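PDB 3U3W: transcriptional activator PlcR protein from Bacillus thuringiensis, which activates transcription of virulence genes by binding DNA through a helix-turn-helix domain once the quorum-sensing peptide PapR is bound. Local coordinates for residues L115-Y120 with V151-Y156. Sequence-based numbering, arbitrary orientation.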
ATOM      1  N   LEU A 115      18.489  -6.926   7.854  1.00 36.78           N
ATOM      2  CA  LEU A 115      19.477  -7.795   7.200  1.00 34.84           C
ATOM      3  C   LEU A 115      19.665  -9.137   7.930  1.00 29.43           C
ATOM      4  O   LEU A 115      19.648 -10.203   7.317  1.00 29.22           O
ATOM      5  CB  LEU A 115      20.823  -7.081   7.094  1.00 34.28           C
ATOM      6  CG  LEU A 115      20.904  -5.749   6.343  1.00 38.69           C
ATOM      7  CD1 LEU A 115      22.254  -5.104   6.626  1.00 28.88           C
ATOM      8  CD2 LEU A 115      20.644  -5.911   4.832  1.00 28.06           C
ATOM      9  N   GLN A 116      19.851  -9.058   9.241  1.00 20.00           N
ATOM     10  CA  GLN A 116      20.055 -10.231  10.083  1.00 38.28           C
ATOM     11  C   GLN A 116      18.854 -11.176  10.073  1.00 37.12           C
ATOM     12  O   GLN A 116      19.020 -12.381   9.874  1.00 31.49           O
ATOM     13  CB  GLN A 116      20.404  -9.810  11.519  1.00 30.78           C
ATOM     14  CG  GLN A 116      21.736  -9.065  11.616  1.00 45.86           C
ATOM     15  CD  GLN A 116      22.268  -8.959  13.034  1.00 57.32           C
ATOM     16  OE1 GLN A 116      21.708  -8.245  13.871  1.00 68.18           O
ATOM     17  NE2 GLN A 116      23.356  -9.673  13.314  1.00 66.81           N
ATOM     18  N   TRP A 117      17.656 -10.621  10.285  1.00 30.78           N
ATOM     19  CA  TRP A 117      16.410 -11.373  10.130  1.00 24.13           C
ATOM     20  C   TRP A 117      16.424 -12.135   8.805  1.00 34.38           C
ATOM     21  O   TRP A 117      16.303 -13.360   8.794  1.00 26.56           O
ATOM     22  CB  TRP A 117      15.185 -10.435  10.269  1.00 33.01           C
ATOM     23  CG  TRP A 117      13.909 -10.895   9.614  1.00 33.96           C
ATOM     24  CD1 TRP A 117      13.418 -12.173   9.554  1.00 36.38           C
ATOM     25  CD2 TRP A 117      12.968 -10.076   8.900  1.00 32.10           C
ATOM     26  NE1 TRP A 117      12.226 -12.193   8.853  1.00 34.89           N
ATOM     27  CE2 TRP A 117      11.937 -10.921   8.439  1.00 29.43           C
ATOM     28  CE3 TRP A 117      12.899  -8.711   8.612  1.00 40.46           C
ATOM     29  CZ2 TRP A 117      10.863 -10.445   7.698  1.00 32.66           C
ATOM     30  CZ3 TRP A 117      11.817  -8.241   7.884  1.00 36.12           C
ATOM     31  CH2 TRP A 117      10.822  -9.106   7.432  1.00 35.69           C
ATOM     32  N   GLN A 118      16.615 -11.427   7.694  1.00 28.54           N
ATOM     33  CA  GLN A 118      16.569 -12.074   6.385  1.00 25.98           C
ATOM     34  C   GLN A 118      17.695 -13.102   6.195  1.00 33.46           C
ATOM     35  O   GLN A 118      17.514 -14.131   5.535  1.00 22.33           O
ATOM     36  CB  GLN A 118      16.611 -11.034   5.254  1.00 25.82           C
ATOM     37  CG  GLN A 118      15.398 -10.132   5.205  1.00 28.53           C
ATOM     38  CD  GLN A 118      14.149 -10.840   4.667  1.00 35.44           C
ATOM     39  OE1 GLN A 118      14.234 -11.864   3.983  1.00 32.36           O
ATOM     40  NE2 GLN A 118      12.984 -10.285   4.974  1.00 36.77           N
ATOM     41  N   TYR A 119      18.860 -12.811   6.766  1.00 28.80           N
ATOM     42  CA  TYR A 119      20.022 -13.675   6.606  1.00 35.48           C
ATOM     43  C   TYR A 119      19.823 -15.017   7.320  1.00 36.03           C
ATOM     44  O   TYR A 119      20.078 -16.075   6.748  1.00 29.65           O
ATOM     45  CB  TYR A 119      21.284 -12.934   7.070  1.00 38.09           C
ATOM     46  CG  TYR A 119      22.474 -13.788   7.481  1.00 42.33           C
ATOM     47  CD1 TYR A 119      23.301 -14.395   6.540  1.00 48.13           C
ATOM     48  CD2 TYR A 119      22.800 -13.928   8.819  1.00 49.64           C
ATOM     49  CE1 TYR A 119      24.402 -15.159   6.936  1.00 42.34           C
ATOM     50  CE2 TYR A 119      23.881 -14.675   9.221  1.00 64.91           C
ATOM     51  CZ  TYR A 119      24.677 -15.293   8.285  1.00 59.78           C
ATOM     52  OH  TYR A 119      25.752 -16.037   8.744  1.00 59.26           O
ATOM     53  N   TYR A 120      19.327 -14.954   8.552  1.00 26.83           N
ATOM     54  CA  TYR A 120      19.021 -16.144   9.336  1.00 35.79           C
ATOM     55  C   TYR A 120      17.957 -17.021   8.705  1.00 36.40           C
ATOM     56  O   TYR A 120      18.114 -18.241   8.663  1.00 35.81           O
ATOM     57  CB  TYR A 120      18.570 -15.751  10.734  1.00 31.58           C
ATOM     58  CG  TYR A 120      19.688 -15.235  11.591  1.00 35.97           C
ATOM     59  CD1 TYR A 120      20.917 -15.891  11.647  1.00 36.56           C
ATOM     60  CD2 TYR A 120      19.522 -14.086  12.348  1.00 33.76           C
ATOM     61  CE1 TYR A 120      21.951 -15.409  12.457  1.00 50.69           C
ATOM     62  CE2 TYR A 120      20.541 -13.593  13.152  1.00 40.42           C
ATOM     63  CZ  TYR A 120      21.750 -14.255  13.207  1.00 49.01           C
ATOM     64  OH  TYR A 120      22.745 -13.741  14.011  1.00 51.00           O
ATOM     65  N   VAL A 151       7.047  -0.012  11.848  1.00 44.21           N
ATOM     66  CA  VAL A 151       6.494  -0.501  13.111  1.00 44.93           C
ATOM     67  C   VAL A 151       6.169  -2.002  13.100  1.00 34.74           C
ATOM     68  O   VAL A 151       5.896  -2.565  14.141  1.00 31.46           O
ATOM     69  CB  VAL A 151       5.243   0.321  13.591  1.00 49.19           C
ATOM     70  CG1 VAL A 151       5.547   1.800  13.617  1.00 39.73           C
ATOM     71  CG2 VAL A 151       4.009   0.041  12.729  1.00 31.12           C
ATOM     72  N   TYR A 152       6.212  -2.641  11.931  1.00 36.70           N
ATOM     73  CA  TYR A 152       5.794  -4.043  11.807  1.00 34.67           C
ATOM     74  C   TYR A 152       6.935  -5.057  11.818  1.00 36.89           C
ATOM     75  O   TYR A 152       6.677  -6.262  11.782  1.00 35.01           O
ATOM     76  CB  TYR A 152       4.976  -4.249  10.528  1.00 32.56           C
ATOM     77  CG  TYR A 152       3.729  -3.411  10.492  1.00 43.96           C
ATOM     78  CD1 TYR A 152       2.563  -3.837  11.114  1.00 38.87           C
ATOM     79  CD2 TYR A 152       3.720  -2.182   9.844  1.00 34.91           C
ATOM     80  CE1 TYR A 152       1.419  -3.058  11.091  1.00 37.50           C
ATOM     81  CE2 TYR A 152       2.589  -1.403   9.817  1.00 36.96           C
ATOM     82  CZ  TYR A 152       1.438  -1.842  10.442  1.00 49.03           C
ATOM     83  OH  TYR A 152       0.305  -1.052  10.409  1.00 65.15           O
ATOM     84  N   GLN A 153       8.179  -4.576  11.855  1.00 29.34           N
ATOM     85  CA  GLN A 153       9.354  -5.442  11.715  1.00 31.01           C
ATOM     86  C   GLN A 153       9.451  -6.577  12.760  1.00 32.50           C
ATOM     87  O   GLN A 153       9.703  -7.718  12.398  1.00 32.81           O
ATOM     88  CB  GLN A 153      10.631  -4.609  11.700  1.00 26.22           C
ATOM     89  CG  GLN A 153      11.864  -5.403  11.349  1.00 35.59           C
ATOM     90  CD  GLN A 153      12.927  -4.552  10.674  1.00 43.15           C
ATOM     91  OE1 GLN A 153      12.851  -4.275   9.470  1.00 30.77           O
ATOM     92  NE2 GLN A 153      13.923  -4.129  11.448  1.00 27.73           N
ATOM     93  N   ASN A 154       9.250  -6.263  14.040  1.00 25.99           N
ATOM     94  CA  ASN A 154       9.162  -7.293  15.073  1.00 36.13           C
ATOM     95  C   ASN A 154       8.082  -8.347  14.801  1.00 35.60           C
ATOM     96  O   ASN A 154       8.282  -9.533  15.089  1.00 33.46           O
ATOM     97  CB  ASN A 154       8.929  -6.676  16.460  1.00 28.87           C
ATOM     98  CG  ASN A 154      10.103  -5.883  16.942  1.00 34.71           C
ATOM     99  OD1 ASN A 154      11.228  -6.094  16.506  1.00 37.41           O
ATOM    100  ND2 ASN A 154       9.851  -4.949  17.846  1.00 50.70           N
ATOM    101  N   LEU A 155       6.935  -7.914  14.279  1.00 28.87           N
ATOM    102  CA  LEU A 155       5.870  -8.852  13.942  1.00 31.59           C
ATOM    103  C   LEU A 155       6.321  -9.771  12.810  1.00 25.51           C
ATOM    104  O   LEU A 155       6.045 -10.967  12.826  1.00 21.89           O
ATOM    105  CB  LEU A 155       4.556  -8.127  13.611  1.00 27.40           C
ATOM    106  CG  LEU A 155       3.984  -7.329  14.794  1.00 38.89           C
ATOM    107  CD1 LEU A 155       2.648  -6.708  14.463  1.00 34.00           C
ATOM    108  CD2 LEU A 155       3.852  -8.200  16.027  1.00 45.76           C
ATOM    109  N   TYR A 156       7.053  -9.216  11.850  1.00 24.57           N
ATOM    110  CA  TYR A 156       7.578 -10.024  10.755  1.00 32.89           C
ATOM    111  C   TYR A 156       8.548 -11.102  11.273  1.00 30.47           C
ATOM    112  O   TYR A 156       8.545 -12.243  10.808  1.00 31.02           O
ATOM    113  CB  TYR A 156       8.289  -9.146   9.738  1.00 31.68           C
ATOM    114  CG  TYR A 156       7.435  -8.067   9.109  1.00 34.36           C
ATOM    115  CD1 TYR A 156       6.056  -8.188   9.052  1.00 36.20           C
ATOM    116  CD2 TYR A 156       8.022  -6.922   8.557  1.00 34.27           C
ATOM    117  CE1 TYR A 156       5.270  -7.191   8.464  1.00 38.68           C
ATOM    118  CE2 TYR A 156       7.262  -5.934   7.978  1.00 28.19           C
ATOM    119  CZ  TYR A 156       5.878  -6.070   7.930  1.00 45.21           C
ATOM    120  OH  TYR A 156       5.098  -5.091   7.353  1.00 39.31           O
TER
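Trp-117, midway along helix 109-125, reaches across to Tyr-156 in the first turn of helix 153-167, joining two helices of the TPR-like, all-helical C-terminal domain that marks the RNPP family of peptide-sensing regulators. With the CA atoms of Trp-117 and Tyr-156 separated by 9.0 Å, the indole is long enough to span the gap and bring its six-membered ring to Tyr-156. Its CG lies roughly anti to the backbone N (chi1 156°), which carries the six-membered ring toward the second helix. The far corner of that ring makes the contact: CH2 of Trp-117 lies 3.4 Å from CB of Tyr-156, and CZ2 of Trp-117 is almost as near that same CB, at 3.5 Å. The phenol then slants past the indole, their planes inclined by 31° and centroids 5.8 Å apart. Tyrosine combines an apolar base for the tryptophan with a distant polar end: CB and the CD2 side of the ring meet the indole, CD2 of Tyr-156 lying 3.7 Å from CH2 of Trp-117, while the hydroxyl end runs on to a hydrogen bond with Asn-191. Near the centre of one face of this phenol sits the carbonyl O of Tyr-152, which also accepts the helical bond from Tyr-156 N.

Tyr-156 C lies over one face of the indole, toward its rim, and NE2 of Gln-118 lies over the opposite face, also toward the rim. Trp-117 also packs on the backbone of the bound peptide, so this interhelical contact lies beside the ligand that activates PlcR. Gln-153 adds a more distant touch, and its amide suits a buried interface between helices because NE2 can donate to both Gln-113 OE1 and Glu-110 O. The other end of that amide, OE1 of Gln-153, lies 4.4 Å from CZ3 of Trp-117.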